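Local coordinates for protein nucleoside diphosphate kinase (PDB 3ZTP) that probably transfers the gamma phosphate of ATP to nucleoside diphosphates by a ping-pong mechanism through a phosphohistidine intermediate, working as a homotetramer, at residues A[11-16]-A[116-121]; A[30-35]-A[80-85]. All blocks are in the same frame, centred on the assembly; numbering follows the deposited sequence.

Interaction 1 of 2, residues A[11-16]-A[116-121]; sequences KPDAME and KNAIHA. With SO4 (sulfate ion), chain D.
K11 reaches past A118 and I119 with its side chain and meets the amide of N117 with its ammonium group. NZ donates to N117 OD1 over 2.8 Å, in the carbonyl plane and on a lone pair. Beyond CG the lysine chain is extended, and CE packs 3.6 Å from C of I119. NZ also makes weak bonds to two oxygens of a sulfate ion, whose O2 accepts from H120 ND1 at 2.7 Å; the sulfur lies in the plane of the imidazole, at its edge. This is the predicted phosphate-transfer site of the nucleoside diphosphate kinase family: K11 and N117 probably bind ATP, H120 is probably the phosphorylated residue, and the sulfate is consistent with a phosphate position. A methionine in place of K11 would probably leave N117 OD1 without its ammonium donor and the anion without the charge of this lysine. Further out, K11 N, at the N-cap position of helix 12-17, donates to A118 O (2.9 Å, 172°). D13 OD2 takes A118 N on its syn lone pair, also at 2.9 Å, with a bent N-H...O angle of 140°. A14 CB closes against A118 CB at 3.9 Å. In the second shell, T93 O accepts from N117 ND2, and E131 OE1 is bonded to H120 NE2, fixing the imidazole from its far side.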
loop_
_atom_site.group_PDB
_atom_site.type_symbol
_atom_site.label_atom_id
_atom_site.label_comp_id
_atom_site.label_asym_id
_atom_site.label_seq_id
_atom_site.Cartn_x
_atom_site.Cartn_y
_atom_site.Cartn_z
ATOM N N LYS A 11 -10.129 1.573 -17.402
ATOM C CA LYS A 11 -11.323 2.171 -16.826
ATOM C C LYS A 11 -12.396 1.112 -16.579
ATOM O O LYS A 11 -12.308 -0.026 -17.054
ATOM C CB LYS A 11 -11.845 3.278 -17.744
ATOM C CG LYS A 11 -10.861 4.381 -18.019
ATOM C CD LYS A 11 -11.464 5.500 -18.867
ATOM C CE LYS A 11 -10.577 6.717 -18.982
ATOM N NZ LYS A 11 -11.119 7.742 -19.888
ATOM N N PRO A 12 -13.433 1.468 -15.815
ATOM C CA PRO A 12 -14.386 0.426 -15.432
ATOM C C PRO A 12 -15.124 -0.228 -16.602
ATOM O O PRO A 12 -15.569 -1.380 -16.469
ATOM C CB PRO A 12 -15.343 1.154 -14.471
ATOM C CG PRO A 12 -14.519 2.225 -13.894
ATOM C CD PRO A 12 -13.657 2.708 -15.047
ATOM N N ASP A 13 -15.306 0.486 -17.711
ATOM C CA ASP A 13 -15.928 -0.132 -18.882
ATOM C C ASP A 13 -15.104 -1.308 -19.402
ATOM O O ASP A 13 -15.654 -2.382 -19.667
ATOM C CB ASP A 13 -16.216 0.883 -19.986
ATOM C CG ASP A 13 -14.983 1.649 -20.449
ATOM O OD1 ASP A 13 -14.051 1.892 -19.650
ATOM O OD2 ASP A 13 -14.961 2.031 -21.640
ATOM N N ALA A 14 -13.806 -1.107 -19.572
ATOM C CA ALA A 14 -12.942 -2.171 -20.063
ATOM C C ALA A 14 -12.782 -3.265 -19.023
ATOM O O ALA A 14 -12.663 -4.443 -19.371
ATOM C CB ALA A 14 -11.577 -1.588 -20.476
ATOM N N MET A 15 -12.781 -2.895 -17.750
ATOM C CA MET A 15 -12.737 -3.874 -16.672
ATOM C C MET A 15 -13.934 -4.806 -16.774
ATOM O O MET A 15 -13.775 -6.026 -16.784
ATOM C CB MET A 15 -12.691 -3.175 -15.311
ATOM C CG MET A 15 -11.425 -2.381 -15.125
ATOM S SD MET A 15 -9.942 -3.401 -14.914
ATOM C CE MET A 15 -10.330 -3.832 -13.200
ATOM N N GLU A 16 -15.123 -4.237 -16.925
ATOM C CA GLU A 16 -16.346 -5.020 -16.979
ATOM C C GLU A 16 -16.427 -5.857 -18.245
ATOM O O GLU A 16 -17.019 -6.945 -18.220
ATOM C CB GLU A 16 -17.560 -4.095 -16.860
ATOM C CG GLU A 16 -17.745 -3.550 -15.459
ATOM C CD GLU A 16 -18.967 -2.666 -15.340
ATOM O OE1 GLU A 16 -19.949 -2.908 -16.075
ATOM O OE2 GLU A 16 -18.937 -1.726 -14.519
ATOM N N LYS A 116 -16.853 6.472 -22.222
ATOM C CA LYS A 116 -16.476 5.114 -21.868
ATOM C C LYS A 116 -15.545 4.609 -22.944
ATOM O O LYS A 116 -15.957 3.932 -23.899
ATOM C CB LYS A 116 -17.705 4.209 -21.716
ATOM C CG LYS A 116 -18.568 4.634 -20.525
ATOM C CD LYS A 116 -19.688 3.652 -20.252
ATOM C CE LYS A 116 -20.391 3.997 -18.938
ATOM N NZ LYS A 116 -21.104 2.828 -18.357
ATOM N N ASN A 117 -14.282 5.003 -22.798
ATOM C CA ASN A 117 -13.283 4.771 -23.833
ATOM C C ASN A 117 -12.112 3.930 -23.350
ATOM O O ASN A 117 -10.977 4.117 -23.800
ATOM C CB ASN A 117 -12.790 6.081 -24.453
ATOM C CG ASN A 117 -12.062 6.958 -23.480
ATOM O OD1 ASN A 117 -11.959 6.660 -22.302
ATOM N ND2 ASN A 117 -11.566 8.079 -23.984
ATOM N N ALA A 118 -12.402 3.019 -22.433
ATOM C CA ALA A 118 -11.528 1.904 -22.033
ATOM C C ALA A 118 -10.327 2.244 -21.187
ATOM O O ALA A 118 -9.969 1.461 -20.314
ATOM C CB ALA A 118 -11.084 1.071 -23.253
ATOM N N ILE A 119 -9.650 3.344 -21.479
ATOM C CA ILE A 119 -8.318 3.561 -20.938
ATOM C C ILE A 119 -7.989 5.044 -20.906
ATOM O O ILE A 119 -8.406 5.816 -21.764
ATOM C CB ILE A 119 -7.257 2.760 -21.762
ATOM C CG1 ILE A 119 -5.870 2.774 -21.120
ATOM C CG2 ILE A 119 -7.213 3.241 -23.234
ATOM C CD1 ILE A 119 -4.952 1.706 -21.695
ATOM N N HIS A 120 -7.251 5.416 -19.865
ATOM C CA HIS A 120 -6.621 6.710 -19.686
ATOM C C HIS A 120 -5.115 6.545 -19.907
ATOM O O HIS A 120 -4.539 5.562 -19.431
ATOM C CB HIS A 120 -6.804 7.182 -18.237
ATOM C CG HIS A 120 -5.946 8.353 -17.887
ATOM N ND1 HIS A 120 -6.353 9.647 -18.096
ATOM C CD2 HIS A 120 -4.693 8.423 -17.389
ATOM C CE1 HIS A 120 -5.389 10.472 -17.724
ATOM N NE2 HIS A 120 -4.375 9.753 -17.293
ATOM N N ALA A 121 -4.471 7.507 -20.553
ATOM C CA ALA A 121 -3.011 7.601 -20.525
ATOM C C ALA A 121 -2.587 9.034 -20.315
ATOM O O ALA A 121 -3.250 9.964 -20.785
ATOM C CB ALA A 121 -2.388 7.067 -21.810
HETATM S S SO4 D . -9.193 10.293 -19.434
HETATM O O1 SO4 D . -8.911 9.493 -20.621
HETATM O O2 SO4 D . -8.147 11.301 -19.276
HETATM O O3 SO4 D . -10.448 11.031 -19.552
HETATM O O4 SO4 D . -9.298 9.446 -18.278
HETATM O O HOH W 1 -10.551 10.125 -21.945
#

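Interaction 2 of 2, residues A[30-35]-A[80-85]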
loop_
_atom_site.group_PDB
_atom_site.type_symbol
_atom_site.label_atom_id
_atom_site.label_comp_id
_atom_site.label_asym_id
_atom_site.label_seq_id
_atom_site.Cartn_x
_atom_site.Cartn_y
_atom_site.Cartn_z
ATOM N N GLU A 30 4.266 -4.420 -27.190
ATOM C CA GLU A 30 4.785 -3.207 -27.810
ATOM C C GLU A 30 6.131 -2.779 -27.211
ATOM O O GLU A 30 6.735 -1.804 -27.669
ATOM C CB GLU A 30 3.761 -2.085 -27.671
ATOM C CG GLU A 30 2.478 -2.339 -28.482
ATOM C CD GLU A 30 2.565 -1.927 -29.928
ATOM O OE1 GLU A 30 3.638 -1.476 -30.386
ATOM O OE2 GLU A 30 1.537 -2.055 -30.634
ATOM N N GLY A 31 6.628 -3.513 -26.216
ATOM C CA GLY A 31 7.994 -3.313 -25.737
ATOM C C GLY A 31 8.120 -2.494 -24.458
ATOM O O GLY A 31 9.234 -2.093 -24.108
ATOM N N PHE A 32 7.014 -2.230 -23.778
ATOM C CA PHE A 32 7.080 -1.444 -22.546
ATOM C C PHE A 32 7.328 -2.336 -21.348
ATOM O O PHE A 32 6.860 -3.477 -21.268
ATOM C CB PHE A 32 5.787 -0.642 -22.355
ATOM C CG PHE A 32 5.604 0.359 -23.419
ATOM C CD1 PHE A 32 6.418 1.485 -23.433
ATOM C CD2 PHE A 32 4.762 0.129 -24.497
ATOM C CE1 PHE A 32 6.347 2.401 -24.452
ATOM C CE2 PHE A 32 4.689 1.050 -25.518
ATOM C CZ PHE A 32 5.483 2.180 -25.499
ATOM N N GLN A 33 8.079 -1.796 -20.411
ATOM C CA GLN A 33 8.269 -2.410 -19.109
ATOM C C GLN A 33 7.184 -1.922 -18.169
ATOM O O GLN A 33 6.996 -0.700 -18.039
ATOM C CB GLN A 33 9.632 -2.003 -18.547
ATOM C CG GLN A 33 10.822 -2.575 -19.320
ATOM C CD GLN A 33 10.833 -4.093 -19.324
ATOM O OE1 GLN A 33 10.804 -4.723 -18.268
ATOM N NE2 GLN A 33 10.853 -4.691 -20.518
ATOM N N ILE A 34 6.473 -2.845 -17.537
ATOM C CA ILE A 34 5.518 -2.482 -16.488
ATOM C C ILE A 34 6.322 -2.312 -15.204
ATOM O O ILE A 34 6.910 -3.264 -14.702
ATOM C CB ILE A 34 4.402 -3.515 -16.303
ATOM C CG1 ILE A 34 3.610 -3.643 -17.607
ATOM C CG2 ILE A 34 3.510 -3.125 -15.156
ATOM C CD1 ILE A 34 2.586 -4.770 -17.613
ATOM N N LYS A 35 6.368 -1.078 -14.706
ATOM C CA LYS A 35 7.137 -0.730 -13.502
ATOM C C LYS A 35 6.300 -0.703 -12.230
ATOM O O LYS A 35 6.846 -0.685 -11.118
ATOM C CB LYS A 35 7.824 0.614 -13.688
ATOM C CG LYS A 35 8.822 0.665 -14.840
ATOM C CD LYS A 35 9.971 -0.249 -14.624
ATOM C CE LYS A 35 10.722 0.119 -13.357
ATOM N NZ LYS A 35 11.937 -0.735 -13.158
ATOM N N GLU A 80 11.236 3.838 -24.435
ATOM C CA GLU A 80 11.595 4.951 -25.313
ATOM C C GLU A 80 10.338 5.650 -25.844
ATOM O O GLU A 80 9.427 4.990 -26.335
ATOM C CB GLU A 80 12.423 4.415 -26.475
ATOM C CG GLU A 80 12.814 5.455 -27.501
ATOM C CD GLU A 80 13.707 6.531 -26.937
ATOM O OE1 GLU A 80 14.498 6.244 -26.013
ATOM O OE2 GLU A 80 13.615 7.674 -27.422
ATOM N N ASP A 81 10.285 6.972 -25.698
ATOM C CA ASP A 81 9.192 7.764 -26.244
ATOM C C ASP A 81 7.839 7.238 -25.748
ATOM O O ASP A 81 6.843 7.317 -26.455
ATOM C CB ASP A 81 9.267 7.746 -27.783
ATOM C CG ASP A 81 8.562 8.928 -28.446
ATOM O OD1 ASP A 81 8.448 10.027 -27.850
ATOM O OD2 ASP A 81 8.173 8.754 -29.628
ATOM N N ALA A 82 7.782 6.765 -24.507
ATOM C CA ALA A 82 6.579 6.075 -24.003
ATOM C C ALA A 82 5.331 6.923 -24.029
ATOM O O ALA A 82 4.255 6.424 -24.310
ATOM C CB ALA A 82 6.800 5.535 -22.605
ATOM N N ILE A 83 5.444 8.204 -23.709
ATOM C CA ILE A 83 4.232 9.002 -23.584
ATOM C C ILE A 83 3.511 9.086 -24.932
ATOM O O ILE A 83 2.309 8.786 -25.035
ATOM C CB ILE A 83 4.539 10.396 -22.992
ATOM C CG1 ILE A 83 4.996 10.244 -21.534
ATOM C CG2 ILE A 83 3.293 11.298 -23.094
ATOM C CD1 ILE A 83 5.761 11.440 -20.991
ATOM N N LYS A 84 4.231 9.438 -25.973
ATOM C CA LYS A 84 3.639 9.528 -27.301
ATOM C C LYS A 84 3.251 8.144 -27.847
ATOM O O LYS A 84 2.207 7.982 -28.464
ATOM C CB LYS A 84 4.593 10.228 -28.267
ATOM C CG LYS A 84 4.161 10.220 -29.721
ATOM C CD LYS A 84 5.235 10.875 -30.589
ATOM C CE LYS A 84 4.845 10.917 -32.056
ATOM N NZ LYS A 84 5.901 11.567 -32.880
ATOM N N ARG A 85 4.098 7.150 -27.639
ATOM C CA ARG A 85 3.827 5.843 -28.220
ATOM C C ARG A 85 2.591 5.219 -27.585
ATOM O O ARG A 85 1.769 4.612 -28.271
ATOM C CB ARG A 85 5.028 4.914 -28.092
ATOM C CG ARG A 85 6.162 5.212 -29.057
ATOM C CD ARG A 85 7.431 4.402 -28.744
ATOM N NE ARG A 85 7.199 2.966 -28.848
ATOM C CZ ARG A 85 7.829 2.037 -28.126
ATOM N NH1 ARG A 85 8.745 2.364 -27.224
ATOM N NH2 ARG A 85 7.535 0.761 -28.299
HETATM O O HOH W 2 5.498 0.245 -29.959
HETATM O O HOH W 3 10.171 -0.102 -26.101
#
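F32 and R85 meet obliquely, ring against guanidinium, with their planes 28° apart. The contact is led by one ring corner: F32 CZ sits 3.5 Å from R85 CZ, over the centre of one guanidinium face. F32 CE1 lies 3.7 Å from R85 NH1, so the overlap is partial and the ring tilts across the charged group. R85 CB, in turn, lies at the edge of the phenyl ring, in its plane, 3.8 Å from F32 CZ. The arginine thus wraps the end of the ring with both its aliphatic base and its flat head. The chain is bent at chi3 (62°), which turns NE out of the line of the preceding carbons; CZ follows from there to the phenyl. Partners at the guanidinium edge help fix its rotation. NH1 donates to E80 O in a bond of 2.9 Å and 165°, on a carbonyl lone pair and almost within the guanidinium plane; a water bridges NH1 to G31 O. The contact joins the turn between helix 20-29 and strand 33-40, an outermost strand of the antiparallel sheet within this chain, to the start of helix 82-90. G31 ends the first of these helices in a Schellman motif, its positive phi suiting a glycine. Elsewhere on the guanidinium edge, a second water, 2.7 Å from R85 NH2, donates to E30 OE1, while E30 OE2 forms a salt bridge with R26. NH2 is also 2.8 Å from E30 O, which lies near the guanidinium plane. A82 CB packs 3.7 Å from F32 CE1, and V86 and I89 of helix 82-90 also touch the phenyl ring.

How the interactions relate
Interaction 1 is a buried contact at the predicted active site, and interaction 2 a partly buried one nearer the surface; their centres lie about 19 Å apart, on opposite sides of the chain's centre. Both reach the same antiparallel sheet, but at its two outermost strands within this chain, 119-121 and 33-40. In sequence, 30-35 and 80-85 are nested inside the loop closed by 11-16 and 116-121. Helix 82-90 belongs to interaction 2, yet it also touches I119 and A121 of interaction 1. Direct hydrogen bonds and a bound anion dominate the inner contact, whereas the outer one relies on a phenyl corner set over a guanidinium face and on bridging waters.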